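Local coordinates for protein thiamine phosphate pyrophosphorylase (Bacteroides thetaiotaomicron VPI-5482, PDB 3CEU) that probably makes thiamine phosphate by joining the pyrimidine and thiazole halves of the vitamin, as a TIM-barrel thiamine-phosphate diphosphorylase, at residues A[18-23]-A[51-56]; A[99-104]-A[140-145]; A[151-156]-A[167-172]. All coordinates share one frame; numbering follows the deposited sequence.

Contact 1: A[18-23]-A[51-56]; sequences IITALF and EKYHRR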
loop_
_atom_site.group_PDB
_atom_site.type_symbol
_atom_site.label_atom_id
_atom_site.label_comp_id
_atom_site.label_asym_id
_atom_site.label_seq_id
_atom_site.Cartn_x
_atom_site.Cartn_y
_atom_site.Cartn_z
ATOM N N ILE A 18 13.850 7.475 -4.763
ATOM C CA ILE A 18 13.415 6.116 -4.952
ATOM C C ILE A 18 11.921 6.088 -5.209
ATOM O O ILE A 18 11.465 5.383 -6.106
ATOM C CB ILE A 18 13.754 5.232 -3.734
ATOM C CG1 ILE A 18 15.268 5.237 -3.497
ATOM C CG2 ILE A 18 13.271 3.809 -3.991
ATOM C CD1 ILE A 18 15.726 4.401 -2.318
ATOM N N ILE A 19 11.155 6.852 -4.431
ATOM C CA ILE A 19 9.709 6.875 -4.610
ATOM C C ILE A 19 9.335 7.360 -6.002
ATOM O O ILE A 19 8.476 6.781 -6.667
ATOM C CB ILE A 19 9.021 7.777 -3.565
ATOM C CG1 ILE A 19 9.128 7.123 -2.179
ATOM C CG2 ILE A 19 7.547 8.016 -3.962
ATOM C CD1 ILE A 19 8.619 7.979 -1.005
ATOM N N THR A 20 9.988 8.425 -6.442
ATOM C CA THR A 20 9.714 8.990 -7.752
ATOM C C THR A 20 10.012 7.962 -8.836
ATOM O O THR A 20 9.227 7.769 -9.771
ATOM C CB THR A 20 10.557 10.243 -7.949
ATOM O OG1 THR A 20 10.238 11.178 -6.910
ATOM C CG2 THR A 20 10.280 10.873 -9.309
ATOM N N ALA A 21 11.144 7.286 -8.677
ATOM C CA ALA A 21 11.575 6.257 -9.611
ATOM C C ALA A 21 10.540 5.129 -9.693
ATOM O O ALA A 21 10.327 4.544 -10.760
ATOM C CB ALA A 21 12.942 5.703 -9.172
ATOM N N LEU A 22 9.908 4.822 -8.560
ATOM C CA LEU A 22 8.890 3.777 -8.507
ATOM C C LEU A 22 7.610 4.272 -9.202
ATOM O O LEU A 22 6.925 3.505 -9.884
ATOM C CB LEU A 22 8.598 3.381 -7.043
ATOM C CG LEU A 22 9.763 2.741 -6.257
ATOM C CD1 LEU A 22 9.509 2.779 -4.755
ATOM C CD2 LEU A 22 9.951 1.311 -6.720
ATOM N N PHE A 23 7.275 5.544 -9.038
ATOM C CA PHE A 23 6.088 6.050 -9.716
ATOM C C PHE A 23 6.344 5.970 -11.226
ATOM O O PHE A 23 5.514 5.461 -11.980
ATOM C CB PHE A 23 5.777 7.491 -9.290
ATOM C CG PHE A 23 4.967 7.586 -8.021
ATOM C CD1 PHE A 23 3.748 6.924 -7.909
ATOM C CD2 PHE A 23 5.408 8.349 -6.947
ATOM C CE1 PHE A 23 2.981 7.022 -6.751
ATOM C CE2 PHE A 23 4.645 8.453 -5.782
ATOM C CZ PHE A 23 3.432 7.788 -5.689
ATOM N N GLU A 51 4.492 16.740 -8.396
ATOM C CA GLU A 51 3.079 16.999 -8.117
ATOM C C GLU A 51 2.147 15.967 -8.752
ATOM O O GLU A 51 1.229 15.471 -8.104
ATOM C CB GLU A 51 2.682 18.389 -8.636
ATOM C CG GLU A 51 3.763 19.470 -8.508
ATOM C CD GLU A 51 3.385 20.788 -9.201
ATOM O OE1 GLU A 51 2.594 21.573 -8.628
ATOM O OE2 GLU A 51 3.878 21.035 -10.326
ATOM N N LYS A 52 2.394 15.655 -10.021
ATOM C CA LYS A 52 1.559 14.718 -10.754
ATOM C C LYS A 52 1.396 13.340 -10.127
ATOM O O LYS A 52 0.485 12.597 -10.499
ATOM C CB LYS A 52 2.063 14.568 -12.180
ATOM C CG LYS A 52 3.416 13.921 -12.331
ATOM C CD LYS A 52 3.767 13.909 -13.811
ATOM C CE LYS A 52 4.825 12.889 -14.154
ATOM N NZ LYS A 52 4.887 12.741 -15.633
ATOM N N TYR A 53 2.267 12.992 -9.187
ATOM C CA TYR A 53 2.147 11.703 -8.530
ATOM C C TYR A 53 1.460 11.848 -7.174
ATOM O O TYR A 53 1.342 10.878 -6.428
ATOM C CB TYR A 53 3.527 11.051 -8.344
ATOM C CG TYR A 53 4.232 10.694 -9.642
ATOM C CD1 TYR A 53 3.591 9.944 -10.626
ATOM C CD2 TYR A 53 5.529 11.129 -9.893
ATOM C CE1 TYR A 53 4.226 9.642 -11.832
ATOM C CE2 TYR A 53 6.170 10.836 -11.099
ATOM C CZ TYR A 53 5.512 10.097 -12.061
ATOM O OH TYR A 53 6.126 9.858 -13.267
ATOM N N HIS A 54 0.993 13.049 -6.850
ATOM C CA HIS A 54 0.352 13.242 -5.555
ATOM C C HIS A 54 -0.985 12.539 -5.390
ATOM O O HIS A 54 -1.296 12.077 -4.291
ATOM C CB HIS A 54 0.202 14.733 -5.235
ATOM C CG HIS A 54 1.491 15.384 -4.854
ATOM N ND1 HIS A 54 1.558 16.648 -4.304
ATOM C CD2 HIS A 54 2.770 14.948 -4.946
ATOM C CE1 HIS A 54 2.821 16.958 -4.075
ATOM N NE2 HIS A 54 3.578 15.943 -4.456
ATOM N N ARG A 55 -1.773 12.440 -6.460
ATOM C CA ARG A 55 -3.066 11.765 -6.360
ATOM C C ARG A 55 -2.927 10.244 -6.371
ATOM O O ARG A 55 -3.901 9.531 -6.604
ATOM C CB ARG A 55 -4.006 12.183 -7.493
ATOM C CG ARG A 55 -3.741 11.509 -8.830
ATOM C CD ARG A 55 -2.880 12.397 -9.696
ATOM N NE ARG A 55 -3.349 12.417 -11.077
ATOM C CZ ARG A 55 -3.156 13.442 -11.902
ATOM N NH1 ARG A 55 -2.506 14.524 -11.481
ATOM N NH2 ARG A 55 -3.615 13.389 -13.148
ATOM N N ARG A 56 -1.714 9.756 -6.120
ATOM C CA ARG A 56 -1.439 8.319 -6.088
ATOM C C ARG A 56 -0.929 7.946 -4.692
ATOM O O ARG A 56 -0.567 6.797 -4.439
ATOM C CB ARG A 56 -0.361 7.966 -7.114
ATOM C CG ARG A 56 -0.743 8.188 -8.569
ATOM C CD ARG A 56 -1.414 6.962 -9.148
ATOM N NE ARG A 56 -1.461 6.994 -10.603
ATOM C CZ ARG A 56 -2.079 6.081 -11.346
ATOM N NH1 ARG A 56 -2.697 5.062 -10.760
ATOM N NH2 ARG A 56 -2.092 6.193 -12.671
#
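The ring of Tyr-53 has something on both faces: CB of Phe-23 sits over the middle of one, 3.4 Å from the ring centroid and close to the ring normal, and CG of Lys-52 lies over the other. Phe-23 returns the favour, because Tyr-53 CB rests on one face of its ring, 3.7 Å from the centroid. Each methylene therefore makes a CH-pi contact with the other residue's ring. The two rings are nearly parallel, with planes 7° apart, but they are slid past each other with centroids 4.9 Å apart, so ring barely covers ring. Both first torsions set this up: Phe-23 (chi1 -85°) and Tyr-53 (chi1 -65°) carry CG anti to the carbonyl carbon, and the side chains run past one another in opposite directions. Farther out on the Phe-23 ring, CE1 meets Arg-56 CB at 3.5 Å, an oblique approach; the arginine chain then bends at its second torsion and takes its guanidinium away. Thr-20 adds a loose touch, CG2 to Tyr-53 CE2 at 4.5 Å, while its OG1 bonds to Asp-16 O within its own helix. With an alanine in place of Phe-23, the Tyr-53 methylene would probably lose the ring it rests on, and a gap would be likely to open beside Arg-56 CB. In this TIM barrel the contact joins the outer helix 15-24 to the 3-10 turn that leads from helix 39-48 into strand 57-59. His-54 ties that turn down by bonding to Leu-46 O, Ile-49 O and Phe-69 O. Phe-23 also packs on Leu-30 of strand 29-32, the same residue whose backbone is hydrogen-bonded to Arg-56 as the neighbouring strand begins.

Contact 2: A[99-104]-A[140-145]; sequences EEVKNR and AKIIDS
Ile-142 turns CG1 anti to its carbonyl carbon (chi1 -67°) and runs straight on to CD1, which sets its two branches apart: CG2 meets the Val-101 side chain and the backbone N of Lys-102, and CD1 meets the Lys-102 stem. Val-101 answers with CG1, the methyl that stands opposite its own backbone N (chi1 180°). The setting is the outer layer of a TIM barrel, where the short helix 98-102 packs against the loop that leads from helix 131-139 into strand 147-150.

Val-101 CG1 comes within 4.2 Å of Ile-142 CG2 and within 4.0 Å of Ile-142 O, so the loop backbone shares in the packing. The same CG2 approaches Lys-102 N at 4.2 Å, brushing the backbone of the last helical turn. Val-101 is buried because it also covers Cys-95 on strand 90-95 and Val-111 and Met-113 on strand 110-113; through it the loop reaches the sheet. The next loop residue, Ile-143, sends its side chain elsewhere, onto Phe-164 and Phe-166. At the exposed margin Lys-102 is fully extended, lending its aliphatic stem to the contact while its amine leads away: Lys-102 CD lies 4.1 Å from Ile-142 CD1.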
loop_
_atom_site.group_PDB
_atom_site.type_symbol
_atom_site.label_atom_id
_atom_site.label_comp_id
_atom_site.label_asym_id
_atom_site.label_seq_id
_atom_site.Cartn_x
_atom_site.Cartn_y
_atom_site.Cartn_z
ATOM N N GLU A 99 -14.656 -11.594 8.603
ATOM C CA GLU A 99 -15.864 -10.917 9.053
ATOM C C GLU A 99 -15.690 -9.392 8.981
ATOM O O GLU A 99 -16.577 -8.690 8.500
ATOM C CB GLU A 99 -16.212 -11.340 10.489
ATOM C CG GLU A 99 -17.615 -10.926 10.942
ATOM C CD GLU A 99 -17.862 -11.171 12.424
ATOM O OE1 GLU A 99 -19.011 -10.970 12.874
ATOM O OE2 GLU A 99 -16.911 -11.559 13.144
ATOM N N GLU A 100 -14.551 -8.884 9.451
ATOM C CA GLU A 100 -14.309 -7.443 9.420
ATOM C C GLU A 100 -14.465 -6.876 8.015
ATOM O O GLU A 100 -15.213 -5.914 7.798
ATOM C CB GLU A 100 -12.915 -7.101 9.965
ATOM C CG GLU A 100 -12.940 -6.674 11.428
ATOM C CD GLU A 100 -11.605 -6.138 11.933
ATOM O OE1 GLU A 100 -10.958 -5.331 11.224
ATOM O OE2 GLU A 100 -11.213 -6.500 13.064
ATOM N N VAL A 101 -13.760 -7.480 7.063
ATOM C CA VAL A 101 -13.813 -7.051 5.672
ATOM C C VAL A 101 -15.247 -7.091 5.209
ATOM O O VAL A 101 -15.703 -6.205 4.485
ATOM C CB VAL A 101 -13.030 -7.999 4.749
ATOM C CG1 VAL A 101 -13.123 -7.506 3.323
ATOM C CG2 VAL A 101 -11.579 -8.109 5.199
ATOM N N LYS A 102 -15.950 -8.144 5.622
ATOM C CA LYS A 102 -17.340 -8.338 5.247
ATOM C C LYS A 102 -18.221 -7.189 5.707
ATOM O O LYS A 102 -18.961 -6.615 4.915
ATOM C CB LYS A 102 -17.861 -9.652 5.831
ATOM C CG LYS A 102 -19.331 -9.946 5.536
ATOM C CD LYS A 102 -19.744 -11.291 6.141
ATOM C CE LYS A 102 -21.246 -11.559 5.996
ATOM N NZ LYS A 102 -21.664 -12.852 6.638
ATOM N N ASN A 103 -18.142 -6.839 6.982
ATOM C CA ASN A 103 -18.988 -5.757 7.476
ATOM C C ASN A 103 -18.285 -4.407 7.523
ATOM O O ASN A 103 -18.465 -3.653 8.472
ATOM C CB ASN A 103 -19.505 -6.094 8.873
ATOM C CG ASN A 103 -19.850 -7.553 9.024
ATOM O OD1 ASN A 103 -20.551 -8.127 8.185
ATOM N ND2 ASN A 103 -19.367 -8.167 10.102
ATOM N N ARG A 104 -17.487 -4.086 6.510
ATOM C CA ARG A 104 -16.797 -2.805 6.534
ATOM C C ARG A 104 -16.316 -2.312 5.176
ATOM O O ARG A 104 -16.296 -1.113 4.923
ATOM C CB ARG A 104 -15.617 -2.873 7.514
ATOM C CG ARG A 104 -15.708 -1.864 8.650
ATOM C CD ARG A 104 -15.669 -2.520 10.034
ATOM N NE ARG A 104 -14.312 -2.804 10.477
ATOM C CZ ARG A 104 -13.994 -3.277 11.683
ATOM N NH1 ARG A 104 -14.938 -3.527 12.582
ATOM N NH2 ARG A 104 -12.721 -3.489 12.003
ATOM N N ALA A 140 -17.717 -16.159 -1.966
ATOM C CA ALA A 140 -18.778 -15.394 -1.320
ATOM C C ALA A 140 -18.722 -13.933 -1.746
ATOM O O ALA A 140 -19.523 -13.114 -1.298
ATOM C CB ALA A 140 -18.657 -15.503 0.198
ATOM N N LYS A 141 -17.762 -13.613 -2.607
ATOM C CA LYS A 141 -17.601 -12.252 -3.103
ATOM C C LYS A 141 -17.142 -11.276 -2.012
ATOM O O LYS A 141 -17.066 -10.068 -2.247
ATOM C CB LYS A 141 -18.915 -11.756 -3.719
ATOM C CG LYS A 141 -19.466 -12.636 -4.844
ATOM C CD LYS A 141 -18.522 -12.699 -6.043
ATOM C CE LYS A 141 -19.064 -13.624 -7.125
ATOM N NZ LYS A 141 -18.040 -13.905 -8.163
ATOM N N ILE A 142 -16.835 -11.799 -0.825
ATOM C CA ILE A 142 -16.371 -10.963 0.282
ATOM C C ILE A 142 -15.088 -10.275 -0.145
ATOM O O ILE A 142 -14.904 -9.080 0.066
ATOM C CB ILE A 142 -16.110 -11.805 1.554
ATOM C CG1 ILE A 142 -17.451 -12.348 2.071
ATOM C CG2 ILE A 142 -15.394 -10.964 2.613
ATOM C CD1 ILE A 142 -17.370 -13.185 3.314
ATOM N N ILE A 143 -14.201 -11.045 -0.751
ATOM C CA ILE A 143 -12.948 -10.506 -1.235
ATOM C C ILE A 143 -13.097 -10.176 -2.712
ATOM O O ILE A 143 -13.427 -11.041 -3.524
ATOM C CB ILE A 143 -11.824 -11.520 -1.078
ATOM C CG1 ILE A 143 -10.655 -11.150 -1.991
ATOM C CG2 ILE A 143 -12.341 -12.896 -1.393
ATOM C CD1 ILE A 143 -9.503 -12.082 -1.881
ATOM N N ASP A 144 -12.857 -8.922 -3.062
ATOM C CA ASP A 144 -12.977 -8.514 -4.446
ATOM C C ASP A 144 -12.028 -7.370 -4.776
ATOM O O ASP A 144 -11.101 -7.084 -4.026
ATOM C CB ASP A 144 -14.429 -8.120 -4.743
ATOM C CG ASP A 144 -14.915 -6.970 -3.873
ATOM O OD1 ASP A 144 -16.074 -6.547 -4.055
ATOM O OD2 ASP A 144 -14.142 -6.490 -3.010
ATOM N N SER A 145 -12.263 -6.716 -5.902
ATOM C CA SER A 145 -11.409 -5.616 -6.325
ATOM C C SER A 145 -11.222 -4.515 -5.274
ATOM O O SER A 145 -10.364 -3.651 -5.431
ATOM C CB SER A 145 -11.976 -5.005 -7.600
ATOM O OG SER A 145 -13.372 -4.787 -7.452
#

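Contact 3: A[151-156]-A[167-172]; sequences GGINED and GGAVVL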
loop_
_atom_site.group_PDB
_atom_site.type_symbol
_atom_site.label_atom_id
_atom_site.label_comp_id
_atom_site.label_asym_id
_atom_site.label_seq_id
_atom_site.Cartn_x
_atom_site.Cartn_y
_atom_site.Cartn_z
ATOM N N GLY A 151 0.575 -8.371 4.281
ATOM C CA GLY A 151 1.172 -9.235 5.278
ATOM C C GLY A 151 1.906 -10.442 4.734
ATOM O O GLY A 151 1.294 -11.445 4.360
ATOM N N GLY A 152 3.230 -10.333 4.692
ATOM C CA GLY A 152 4.058 -11.423 4.222
ATOM C C GLY A 152 3.936 -11.738 2.751
ATOM O O GLY A 152 3.957 -12.901 2.357
ATOM N N ILE A 153 3.816 -10.704 1.932
ATOM C CA ILE A 153 3.690 -10.895 0.495
ATOM C C ILE A 153 5.062 -10.733 -0.164
ATOM O O ILE A 153 5.855 -9.887 0.246
ATOM C CB ILE A 153 2.708 -9.868 -0.080
ATOM C CG1 ILE A 153 1.385 -9.954 0.689
ATOM C CG2 ILE A 153 2.499 -10.110 -1.565
ATOM C CD1 ILE A 153 0.363 -8.917 0.281
ATOM N N ASN A 154 5.344 -11.554 -1.169
ATOM C CA ASN A 154 6.622 -11.485 -1.870
ATOM C C ASN A 154 6.492 -12.069 -3.262
ATOM O O ASN A 154 5.395 -12.423 -3.686
ATOM C CB ASN A 154 7.717 -12.245 -1.115
ATOM C CG ASN A 154 7.381 -13.706 -0.923
ATOM O OD1 ASN A 154 6.687 -14.301 -1.744
ATOM N ND2 ASN A 154 7.876 -14.296 0.158
ATOM N N GLU A 155 7.622 -12.185 -3.958
ATOM C CA GLU A 155 7.655 -12.711 -5.322
ATOM C C GLU A 155 7.279 -14.190 -5.390
ATOM O O GLU A 155 6.877 -14.687 -6.441
ATOM C CB GLU A 155 9.051 -12.510 -5.928
ATOM C CG GLU A 155 10.095 -13.507 -5.432
ATOM C CD GLU A 155 11.510 -13.136 -5.832
ATOM O OE1 GLU A 155 12.035 -12.142 -5.293
ATOM O OE2 GLU A 155 12.102 -13.831 -6.686
ATOM N N ASP A 156 7.410 -14.890 -4.271
ATOM C CA ASP A 156 7.084 -16.312 -4.226
ATOM C C ASP A 156 5.591 -16.599 -4.068
ATOM O O ASP A 156 5.122 -17.654 -4.494
ATOM C CB ASP A 156 7.858 -16.983 -3.090
ATOM C CG ASP A 156 9.338 -17.112 -3.390
ATOM O OD1 ASP A 156 10.129 -17.319 -2.439
ATOM O OD2 ASP A 156 9.707 -17.021 -4.581
ATOM N N GLY A 167 -8.145 -7.558 -5.072
ATOM C CA GLY A 167 -8.053 -6.457 -6.017
ATOM C C GLY A 167 -6.683 -5.797 -5.978
ATOM O O GLY A 167 -6.441 -4.810 -6.671
ATOM N N GLY A 168 -5.781 -6.337 -5.160
ATOM C CA GLY A 168 -4.451 -5.769 -5.072
ATOM C C GLY A 168 -3.577 -6.395 -4.004
ATOM O O GLY A 168 -4.040 -7.154 -3.153
ATOM N N ALA A 169 -2.292 -6.084 -4.051
ATOM C CA ALA A 169 -1.370 -6.619 -3.064
ATOM C C ALA A 169 -0.578 -5.459 -2.502
ATOM O O ALA A 169 -0.200 -4.541 -3.231
ATOM C CB ALA A 169 -0.443 -7.655 -3.707
ATOM N N VAL A 170 -0.346 -5.499 -1.198
ATOM C CA VAL A 170 0.386 -4.440 -0.523
ATOM C C VAL A 170 1.714 -4.964 -0.026
ATOM O O VAL A 170 1.776 -6.008 0.604
ATOM C CB VAL A 170 -0.424 -3.892 0.660
ATOM C CG1 VAL A 170 0.308 -2.723 1.303
ATOM C CG2 VAL A 170 -1.806 -3.470 0.163
ATOM N N VAL A 171 2.780 -4.230 -0.305
ATOM C CA VAL A 171 4.102 -4.669 0.103
ATOM C C VAL A 171 4.883 -3.569 0.818
ATOM O O VAL A 171 4.650 -2.377 0.611
ATOM C CB VAL A 171 4.906 -5.137 -1.132
ATOM C CG1 VAL A 171 4.154 -6.232 -1.856
ATOM C CG2 VAL A 171 5.143 -3.959 -2.067
ATOM N N LEU A 172 5.811 -3.971 1.671
ATOM C CA LEU A 172 6.627 -2.998 2.378
ATOM C C LEU A 172 8.047 -3.544 2.520
ATOM O O LEU A 172 8.959 -3.100 1.824
ATOM C CB LEU A 172 6.018 -2.681 3.753
ATOM C CG LEU A 172 6.386 -1.315 4.367
ATOM C CD1 LEU A 172 5.461 -0.981 5.546
ATOM C CD2 LEU A 172 7.835 -1.340 4.821
#
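Ile-153 makes a buried apolar contact with Ala-169, Val-170 and Val-171, packing the loop after strand 147-150 against the neighbouring strand 168-171. Its closest touch is to backbone: CD1 lies 3.3 Å from Val-170 O and 3.8 Å from Val-170 N, so the methyl sits snugly over the middle of the strand. CG1, anti to the carbonyl carbon (chi1 -54°), leads straight out to that methyl, whereas CG2 branches off the other way. The two tips thus fall on different residues, CD1 on Ala-169 CB at 4.3 Å and CG2 on Val-171 CG1 at 4.2 Å. Val-170 offers only its backbone here, since its side chain packs among Met-148 and Leu-150 of strand 147-150 and Ile-4 and Val-6 of strand 2-6.

Together the segments frame a beta-alpha-beta crossover of the TIM barrel, strand 147-150 to helix 158-163 to strand 168-171. Ile-153 also touches Leu-158 and Ile-161 of that helix, and Ala-169 reaches Leu-158, so the isoleucine fills the space between helix and sheet. Just before it come two glycines. Gly-151 has backbone angles at which a side chain would jam against the preceding carbonyl oxygen, and Gly-152 has positive phi. In relatives of this family the loops after the last two barrel strands help hold a substrate phosphate, and this glycine turn is consistent with such a role. On both sides of Ile-153 the chain is braced by Asn-157, whose OD1 accepts from Asn-154 N and whose ND2 bonds to Gly-152 O. Asn-154 OD1 in turn takes a weak, bent hydrogen bond from Asp-156 N, 2.7 Å long with an angle of 124° at the hydrogen.

In the fold
Read from the N terminus, the three contacts follow in series, and none nests in or crosses another. Contact 1 closes a loop that takes in strand 29-32 and helix 39-48. Contact 2 spans strand 110-113, the unmodelled 118-126 and helix 131-139. Contact 3 is the shortest closure, bridging helix 158-163. Contacts 1 and 2 lie on opposite sides of the chain's centre, their centres about 29 Å apart. Contacts 2 and 3 approach to about 3 Å between nearest atoms without touching, and strand 147-150 runs from one to the other. Strand 168-171 of contact 3 pairs with strand 2-6, which completes the barrel; strand 2-6 is followed in the chain by helix 15-24 of contact 1.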